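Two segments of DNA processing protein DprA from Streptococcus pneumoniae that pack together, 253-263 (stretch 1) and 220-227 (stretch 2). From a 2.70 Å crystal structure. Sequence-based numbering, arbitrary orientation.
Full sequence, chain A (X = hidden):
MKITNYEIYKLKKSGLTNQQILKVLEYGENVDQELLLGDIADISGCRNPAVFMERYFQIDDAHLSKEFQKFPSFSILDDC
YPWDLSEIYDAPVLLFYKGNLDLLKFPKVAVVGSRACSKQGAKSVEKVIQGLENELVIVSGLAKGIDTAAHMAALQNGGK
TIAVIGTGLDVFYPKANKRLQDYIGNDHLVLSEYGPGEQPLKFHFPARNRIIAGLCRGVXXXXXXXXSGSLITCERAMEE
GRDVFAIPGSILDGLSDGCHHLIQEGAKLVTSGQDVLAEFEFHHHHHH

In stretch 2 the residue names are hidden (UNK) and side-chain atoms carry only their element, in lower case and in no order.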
# COMPACT_ATOMS: atom_id res chain seq x y z
N ASP A 253 9.67 -8.84 -6.95
CA ASP A 253 11.08 -8.68 -6.52
C ASP A 253 11.46 -9.15 -5.13
O ASP A 253 12.61 -9.56 -4.94
CB ASP A 253 11.52 -7.20 -6.52
CG ASP A 253 11.45 -6.46 -7.82
OD1 ASP A 253 11.85 -7.03 -8.85
OD2 ASP A 253 11.18 -5.24 -7.79
N GLY A 254 10.61 -8.89 -4.15
CA GLY A 254 10.93 -9.17 -2.75
C GLY A 254 11.56 -7.95 -2.09
O GLY A 254 11.65 -7.87 -0.86
N LEU A 255 11.98 -6.98 -2.92
CA LEU A 255 12.61 -5.72 -2.53
C LEU A 255 11.72 -4.79 -1.72
O LEU A 255 12.23 -4.15 -0.81
CB LEU A 255 13.11 -4.97 -3.78
CG LEU A 255 14.49 -5.36 -4.29
CD1 LEU A 255 14.66 -4.92 -5.71
CD2 LEU A 255 15.59 -4.75 -3.42
N SER A 256 10.41 -4.69 -2.04
CA SER A 256 9.50 -3.79 -1.33
C SER A 256 8.55 -4.47 -0.34
O SER A 256 7.58 -3.86 0.09
CB SER A 256 8.73 -2.91 -2.32
OG SER A 256 9.59 -2.02 -3.00
N ASP A 257 8.87 -5.72 0.05
CA ASP A 257 8.05 -6.53 0.96
C ASP A 257 7.85 -5.89 2.33
O ASP A 257 6.76 -5.98 2.89
CB ASP A 257 8.62 -7.96 1.12
CG ASP A 257 8.50 -8.89 -0.09
OD1 ASP A 257 8.03 -8.43 -1.16
OD2 ASP A 257 8.91 -10.07 0.04
N GLY A 258 8.90 -5.25 2.84
CA GLY A 258 8.89 -4.57 4.13
C GLY A 258 8.02 -3.33 4.12
O GLY A 258 7.31 -3.07 5.09
N CYS A 259 8.08 -2.56 3.01
CA CYS A 259 7.27 -1.36 2.76
C CYS A 259 5.81 -1.75 2.75
O CYS A 259 4.99 -1.07 3.36
CB CYS A 259 7.65 -0.71 1.43
SG CYS A 259 9.36 -0.13 1.33
N HIS A 260 5.48 -2.85 2.04
CA HIS A 260 4.14 -3.38 1.89
C HIS A 260 3.58 -3.85 3.22
O HIS A 260 2.43 -3.55 3.53
CB HIS A 260 4.11 -4.49 0.82
CG HIS A 260 4.43 -4.00 -0.56
ND1 HIS A 260 4.82 -4.88 -1.55
CD2 HIS A 260 4.42 -2.75 -1.07
CE1 HIS A 260 5.03 -4.14 -2.63
NE2 HIS A 260 4.81 -2.85 -2.39
N HIS A 261 4.42 -4.54 4.03
CA HIS A 261 4.05 -5.02 5.36
C HIS A 261 3.74 -3.81 6.27
O HIS A 261 2.73 -3.85 6.98
CB HIS A 261 5.19 -5.87 5.95
CG HIS A 261 4.99 -6.26 7.38
ND1 HIS A 261 4.13 -7.29 7.75
CD2 HIS A 261 5.54 -5.73 8.50
CE1 HIS A 261 4.19 -7.35 9.07
NE2 HIS A 261 5.03 -6.44 9.57
N LEU A 262 4.57 -2.74 6.19
CA LEU A 262 4.40 -1.51 6.98
C LEU A 262 3.08 -0.81 6.66
O LEU A 262 2.38 -0.39 7.58
CB LEU A 262 5.59 -0.55 6.79
CG LEU A 262 6.88 -0.88 7.57
CD1 LEU A 262 8.09 -0.29 6.89
CD2 LEU A 262 6.78 -0.42 9.01
N ILE A 263 2.73 -0.70 5.35
CA ILE A 263 1.48 -0.09 4.87
C ILE A 263 0.28 -0.87 5.43
O ILE A 263 -0.67 -0.26 5.92
CB ILE A 263 1.44 0.07 3.32
CG1 ILE A 263 2.46 1.11 2.86
CG2 ILE A 263 0.03 0.43 2.83
CD1 ILE A 263 2.89 0.98 1.40
N UNK A 220 10.75 8.12 5.74
CA UNK A 220 10.42 7.69 4.39
C UNK A 220 11.16 6.38 4.11
O UNK A 220 12.39 6.34 4.22
c UNK A 220 10.20 11.27 2.71
c UNK A 220 10.61 8.22 1.89
c UNK A 220 10.70 8.79 3.33
c UNK A 220 9.77 10.01 3.50
N UNK A 221 10.40 5.31 3.76
CA UNK A 221 10.94 3.99 3.41
C UNK A 221 10.82 3.73 1.92
O UNK A 221 9.81 4.07 1.31
c UNK A 221 10.36 2.77 4.16
c UNK A 221 11.46 1.92 4.78
c UNK A 221 9.27 3.16 5.15
N UNK A 222 11.82 3.06 1.37
CA UNK A 222 11.88 2.65 -0.02
C UNK A 222 12.74 1.42 -0.10
O UNK A 222 13.86 1.40 0.41
c UNK A 222 12.46 3.75 -0.87
N UNK A 223 12.19 0.39 -0.74
CA UNK A 223 12.86 -0.89 -0.95
C UNK A 223 13.37 -1.53 0.34
O UNK A 223 14.54 -1.86 0.45
o UNK A 223 15.27 -1.38 -4.52
c UNK A 223 14.07 -1.01 -4.64
o UNK A 223 13.46 -1.02 -5.73
c UNK A 223 13.34 -0.47 -3.43
c UNK A 223 13.92 -0.83 -2.06
N UNK A 224 12.48 -1.69 1.32
CA UNK A 224 12.80 -2.36 2.57
C UNK A 224 12.38 -3.82 2.41
O UNK A 224 11.26 -4.10 1.99
c UNK A 224 12.06 -1.71 3.73
N UNK A 225 13.34 -4.73 2.59
CA UNK A 225 13.10 -6.17 2.48
C UNK A 225 12.53 -6.65 3.81
O UNK A 225 12.54 -5.91 4.79
c UNK A 225 16.96 -6.52 -0.52
c UNK A 225 14.41 -6.92 2.20
c UNK A 225 16.32 -7.19 0.66
n UNK A 225 18.25 -7.15 -0.87
c UNK A 225 14.89 -6.77 0.78
N UNK A 226 12.02 -7.89 3.85
CA UNK A 226 11.54 -8.45 5.10
C UNK A 226 12.78 -8.71 5.95
O UNK A 226 13.86 -8.97 5.41
c UNK A 226 10.77 -9.75 4.86
se UNK A 226 8.19 -8.46 5.44
c UNK A 226 9.39 -9.52 4.30
c UNK A 226 6.54 -8.90 4.49
N UNK A 227 12.64 -8.59 7.28
CA UNK A 227 13.71 -8.79 8.27
C UNK A 227 15.01 -7.99 7.97
O UNK A 227 16.10 -8.43 8.30
c UNK A 227 13.91 -10.29 8.62
c UNK A 227 14.49 -11.19 7.52
n UNK A 227 13.20 -12.96 4.89
n UNK A 227 12.64 -12.82 7.13
n UNK A 227 11.01 -13.17 5.53
c UNK A 227 14.02 -12.63 7.60
c UNK A 227 12.28 -12.99 5.85
O HOH W 1 9.84 0.59 -2.47
O HOH W 2 11.79 -9.34 1.50

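Position 220 carries four side-chain carbons, forked at the first, with one arm two carbons long. This is isoleucine, I220, on the strand entering the contact; its side chain stays out of reach of stretch 1.

At position 221 one carbon bears two others and nothing more, which defines valine. V221 directs its CA-to-CB bond toward the helix, placing CG2 4.0 Å from L262 CD1 and CB 4.2 Å from C259 SG, a small apolar cluster.

Position 222 has a single side-chain carbon, pointing away from stretch 1, and is alanine, A222.

Three carbons, the third bearing two oxygens, make up the side chain at position 223. Two oxygens on the third carbon make a carboxylate, hence glutamate and not glutamine; both oxygens are hydrogen-bonded elsewhere in the structure. In E223, OE1 lies 3.6 Å from L255 CD2. The backbone, with phi and psi of 54° and 55°, turns here, and water 1 links it to stretch 1, accepting from E223 N at 2.9 Å and donating to S256 OG at 2.7 Å.

Position 224 again shows one carbon, hence alanine. The CB of A224 lies 3.9 Å from C259 SG, and its backbone is bonded at both ends: A224 N donates to C259 SG at 3.5 Å, while A224 O accepts from G258 N at 2.8 Å.

Four carbons in a row ending in nitrogen identify position 225 as lysine. The CA-to-CB bond of K225 points away, yet CE comes within 3.7 Å of L255 CD2, and CG lies 3.8 Å from G254 O.

Position 226 has two carbons, a selenium and a terminal carbon, unbranched: selenomethionine, at a methionine position, M226. Its CE lies 3.3 Å from D257 O and 3.6 Å from H261 CB, and M226 SE lies 4.9 Å from the centroid of the H261 ring, in an oblique approach of the sulfur-aromatic type, here with selenium. Water 2 accepts from M226 N at 2.8 Å and donates to G254 O at 2.8 Å.

At position 227, three carbons and a nitrogen lead to a carbon carrying two more nitrogens, the guanidinium of arginine; R227 is out of reach.

The contact centres on the first turn of the helix. G258 N, free of an intrahelical partner within stretch 1, is taken by A224 O, and the close approach requires a bare CA: an ideal CB on G258 would fall 2.7 Å from A224 O and 2.8 Å from K225 O. Around this bond, C259 packs against V221 and A224, M226 covers D257 and H261, water 1 joins the backbone N of E223 to the S256 side chain, and water 2 joins the backbones of M226 and G254.

Stretch 2 (220-227) IVAEAKMR
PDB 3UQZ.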